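Local coordinates for suppressor protein MPT5 (Saccharomyces cerevisiae, PDB 5BZ1) that binds specific sequences in the 3'-UTRs of target mRNAs through its Pumilio repeat domain and regulates them post-transcriptionally, at residues A[245-251]-A[311-317]. Residues are numbered along the deposited sequence.
With nucleotides of chain B.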
loop_
_atom_site.group_PDB
_atom_site.type_symbol
_atom_site.label_atom_id
_atom_site.label_comp_id
_atom_site.label_asym_id
_atom_site.label_seq_id
_atom_site.Cartn_x
_atom_site.Cartn_y
_atom_site.Cartn_z
ATOM N N CYS A 245 -18.041 -16.798 -10.645
ATOM C CA CYS A 245 -17.520 -17.520 -11.800
ATOM C C CYS A 245 -16.847 -16.587 -12.807
ATOM O O CYS A 245 -15.740 -16.863 -13.275
ATOM C CB CYS A 245 -18.620 -18.326 -12.488
ATOM S SG CYS A 245 -18.068 -19.129 -14.012
ATOM N N GLN A 246 -17.512 -15.483 -13.137
ATOM C CA GLN A 246 -16.943 -14.527 -14.082
ATOM C C GLN A 246 -15.655 -13.887 -13.563
ATOM O O GLN A 246 -14.683 -13.756 -14.308
ATOM C CB GLN A 246 -17.953 -13.442 -14.452
ATOM C CG GLN A 246 -17.435 -12.468 -15.508
ATOM C CD GLN A 246 -16.867 -13.175 -16.733
ATOM O OE1 GLN A 246 -15.657 -13.153 -16.975
ATOM N NE2 GLN A 246 -17.741 -13.809 -17.511
ATOM N N LEU A 247 -15.653 -13.492 -12.290
ATOM C CA LEU A 247 -14.472 -12.885 -11.674
ATOM C C LEU A 247 -13.289 -13.854 -11.698
ATOM O O LEU A 247 -12.145 -13.447 -11.895
ATOM C CB LEU A 247 -14.773 -12.445 -10.238
ATOM C CG LEU A 247 -15.728 -11.260 -10.066
ATOM C CD1 LEU A 247 -16.152 -11.107 -8.614
ATOM C CD2 LEU A 247 -15.101 -9.969 -10.576
ATOM N N SER A 248 -13.582 -15.138 -11.510
ATOM C CA SER A 248 -12.574 -16.187 -11.580
ATOM C C SER A 248 -11.967 -16.312 -12.977
ATOM O O SER A 248 -10.856 -16.818 -13.131
ATOM C CB SER A 248 -13.182 -17.531 -11.170
ATOM O OG SER A 248 -13.608 -17.512 -9.824
ATOM N N CYS A 249 -12.703 -15.859 -13.990
ATOM C CA CYS A 249 -12.259 -15.985 -15.375
ATOM C C CYS A 249 -11.651 -14.703 -15.944
ATOM O O CYS A 249 -11.491 -14.575 -17.158
ATOM C CB CYS A 249 -13.411 -16.448 -16.265
ATOM S SG CYS A 249 -14.055 -18.080 -15.822
ATOM N N LEU A 250 -11.300 -13.762 -15.074
ATOM C CA LEU A 250 -10.660 -12.526 -15.526
ATOM C C LEU A 250 -9.216 -12.442 -15.030
ATOM O O LEU A 250 -8.897 -12.954 -13.960
ATOM C CB LEU A 250 -11.475 -11.305 -15.094
ATOM C CG LEU A 250 -12.883 -11.230 -15.689
ATOM C CD1 LEU A 250 -13.698 -10.120 -15.045
ATOM C CD2 LEU A 250 -12.827 -11.035 -17.202
ATOM N N LYS A 251 -8.354 -11.802 -15.817
ATOM C CA LYS A 251 -6.916 -11.774 -15.549
ATOM C C LYS A 251 -6.546 -11.327 -14.133
ATOM O O LYS A 251 -5.749 -11.979 -13.454
ATOM C CB LYS A 251 -6.213 -10.865 -16.559
ATOM C CG LYS A 251 -4.688 -10.866 -16.461
ATOM C CD LYS A 251 -4.097 -9.693 -17.229
ATOM C CE LYS A 251 -2.805 -10.067 -17.944
ATOM N NZ LYS A 251 -1.738 -10.551 -17.032
ATOM N N VAL A 311 -17.035 -24.420 -17.461
ATOM C CA VAL A 311 -16.456 -23.161 -17.926
ATOM C C VAL A 311 -15.090 -22.926 -17.288
ATOM O O VAL A 311 -14.130 -22.555 -17.966
ATOM C CB VAL A 311 -17.386 -21.971 -17.618
ATOM C CG1 VAL A 311 -16.661 -20.643 -17.801
ATOM C CG2 VAL A 311 -18.621 -22.027 -18.496
ATOM N N LEU A 312 -15.015 -23.160 -15.981
ATOM C CA LEU A 312 -13.811 -22.889 -15.199
ATOM C C LEU A 312 -12.607 -23.750 -15.601
ATOM O O LEU A 312 -11.494 -23.242 -15.728
ATOM C CB LEU A 312 -14.112 -23.058 -13.707
ATOM C CG LEU A 312 -15.040 -22.012 -13.089
ATOM C CD1 LEU A 312 -15.566 -22.477 -11.744
ATOM C CD2 LEU A 312 -14.315 -20.681 -12.933
ATOM N N ILE A 313 -12.832 -25.045 -15.805
ATOM C CA ILE A 313 -11.749 -25.968 -16.142
ATOM C C ILE A 313 -11.146 -25.645 -17.509
ATOM O O ILE A 313 -10.024 -26.050 -17.824
ATOM C CB ILE A 313 -12.244 -27.437 -16.114
ATOM C CG1 ILE A 313 -11.071 -28.404 -15.957
ATOM C CG2 ILE A 313 -13.069 -27.770 -17.361
ATOM C CD1 ILE A 313 -11.482 -29.864 -15.920
ATOM N N ARG A 314 -11.902 -24.889 -18.299
ATOM C CA ARG A 314 -11.581 -24.616 -19.692
ATOM C C ARG A 314 -11.017 -23.205 -19.872
ATOM O O ARG A 314 -10.417 -22.888 -20.902
ATOM C CB ARG A 314 -12.859 -24.765 -20.517
ATOM C CG ARG A 314 -12.703 -25.469 -21.843
ATOM C CD ARG A 314 -14.073 -25.874 -22.380
ATOM N NE ARG A 314 -14.744 -26.831 -21.504
ATOM C CZ ARG A 314 -14.621 -28.152 -21.609
ATOM N NH1 ARG A 314 -13.854 -28.676 -22.557
ATOM N NH2 ARG A 314 -15.267 -28.950 -20.769
ATOM N N ASP A 315 -11.211 -22.360 -18.865
ATOM C CA ASP A 315 -10.857 -20.948 -18.979
ATOM C C ASP A 315 -9.381 -20.674 -18.681
ATOM O O ASP A 315 -8.789 -21.300 -17.797
ATOM C CB ASP A 315 -11.750 -20.107 -18.068
ATOM C CG ASP A 315 -11.514 -18.621 -18.236
ATOM O OD1 ASP A 315 -12.127 -18.024 -19.145
ATOM O OD2 ASP A 315 -10.718 -18.052 -17.457
ATOM N N ASN A 316 -8.799 -19.734 -19.427
ATOM C CA ASN A 316 -7.386 -19.382 -19.297
ATOM C C ASN A 316 -6.983 -18.954 -17.887
ATOM O O ASN A 316 -5.833 -19.137 -17.480
ATOM C CB ASN A 316 -7.021 -18.266 -20.283
ATOM C CG ASN A 316 -6.992 -18.738 -21.723
ATOM O OD1 ASN A 316 -6.680 -19.895 -22.004
ATOM N ND2 ASN A 316 -7.315 -17.839 -22.648
ATOM N N PHE A 317 -7.926 -18.371 -17.155
ATOM C CA PHE A 317 -7.658 -17.898 -15.808
ATOM C C PHE A 317 -8.429 -18.699 -14.765
ATOM O O PHE A 317 -7.913 -18.973 -13.680
ATOM C CB PHE A 317 -7.984 -16.406 -15.693
ATOM C CG PHE A 317 -7.184 -15.541 -16.627
ATOM C CD1 PHE A 317 -5.797 -15.510 -16.544
ATOM C CD2 PHE A 317 -7.815 -14.762 -17.591
ATOM C CE1 PHE A 317 -5.048 -14.715 -17.406
ATOM C CE2 PHE A 317 -7.078 -13.964 -18.454
ATOM C CZ PHE A 317 -5.691 -13.941 -18.362
ATOM P P G B 2 1.957 -18.170 -18.320
ATOM O OP1 G B 2 2.831 -17.206 -19.027
ATOM O OP2 G B 2 2.523 -19.062 -17.276
ATOM O "O5'" G B 2 0.765 -17.352 -17.661
ATOM C "C5'" G B 2 -0.162 -16.640 -18.464
ATOM C "C4'" G B 2 -1.003 -15.721 -17.622
ATOM O "O4'" G B 2 -1.825 -16.502 -16.723
ATOM C "C3'" G B 2 -0.231 -14.793 -16.703
ATOM O "O3'" G B 2 0.266 -13.650 -17.375
ATOM C "C2'" G B 2 -1.250 -14.478 -15.614
ATOM O "O2'" G B 2 -2.154 -13.467 -16.036
ATOM C "C1'" G B 2 -2.010 -15.804 -15.512
ATOM N N9 G B 2 -1.523 -16.646 -14.401
ATOM C C8 G B 2 -0.343 -17.349 -14.310
ATOM N N7 G B 2 -0.228 -17.987 -13.176
ATOM C C5 G B 2 -1.389 -17.691 -12.474
ATOM C C6 G B 2 -1.827 -18.095 -11.186
ATOM O O6 G B 2 -1.259 -18.828 -10.371
ATOM N N1 G B 2 -3.071 -17.557 -10.882
ATOM C C2 G B 2 -3.795 -16.734 -11.710
ATOM N N2 G B 2 -4.978 -16.310 -11.244
ATOM N N3 G B 2 -3.399 -16.347 -12.909
ATOM C C4 G B 2 -2.195 -16.859 -13.223
ATOM P P U B 3 1.475 -12.797 -16.739
ATOM O OP1 U B 3 1.793 -11.701 -17.691
ATOM O OP2 U B 3 2.563 -13.727 -16.337
ATOM O "O5'" U B 3 0.833 -12.169 -15.421
ATOM C "C5'" U B 3 1.567 -11.288 -14.587
ATOM C "C4'" U B 3 0.810 -10.006 -14.359
ATOM O "O4'" U B 3 -0.488 -10.279 -13.772
ATOM C "C3'" U B 3 1.447 -9.010 -13.406
ATOM O "O3'" U B 3 2.473 -8.262 -14.034
ATOM C "C2'" U B 3 0.257 -8.164 -12.964
ATOM O "O2'" U B 3 -0.048 -7.178 -13.940
ATOM C "C1'" U B 3 -0.875 -9.201 -12.947
ATOM N N1 U B 3 -1.156 -9.713 -11.587
ATOM C C2 U B 3 -2.018 -8.965 -10.798
ATOM O O2 U B 3 -2.532 -7.925 -11.175
ATOM N N3 U B 3 -2.251 -9.472 -9.543
ATOM C C4 U B 3 -1.721 -10.631 -9.012
ATOM O O4 U B 3 -2.025 -10.956 -7.860
ATOM C C5 U B 3 -0.844 -11.351 -9.894
ATOM C C6 U B 3 -0.593 -10.884 -11.127
HETATM O O HOH W 1 -11.133 -15.517 -20.008
#
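The ring of F317 lies flat against the backbone at K251: K251 CA sits 3.6 Å from the ring centroid, almost on its normal, in a CH-pi contact, and K251 N comes to 3.5 Å from F317 CD2 over the same face. The aliphatic start of the lysine follows, with K251 CB 3.6 Å from F317 CZ, before the chain runs to the RNA. There K251 NZ donates to O2' of G2 of chain B at 3.1 Å, and that same O2' is 3.4 Å from F317 CE1, so ring and lysine meet one ribose together. These are equivalent corners of two successive Pumilio repeats, 7 and 8: in each, a short helix (244-248 and 309-312) ends and the chain turns into the next helix, 253-273 or 318-326. Such side-by-side stacking of helical repeats builds the curved PUF scaffold. D315 sets the second turn, its OD2 accepting from F317 N at 2.8 Å as a helix cap and also from G318 N. The carboxylate faces the neighbouring repeat as well: D315 OD2 is 3.3 Å from C249 CA, while a water donates both to D315 OD1 (2.8 Å) and to C249 O (3.0 Å), bridging segments that share no direct hydrogen bond. Farther from the RNA the contact turns apolar. L312 CD2 fits among C249 SG at 3.9 Å, S248 CB at 3.8 Å and C245 SG at 4.2 Å, with F305 of helix 288-307 touching both S248 and L312, and V311 CG1 reaches C249 SG at 4.2 Å. The S248 hydroxyl hydrogen-bonds back to L244 O.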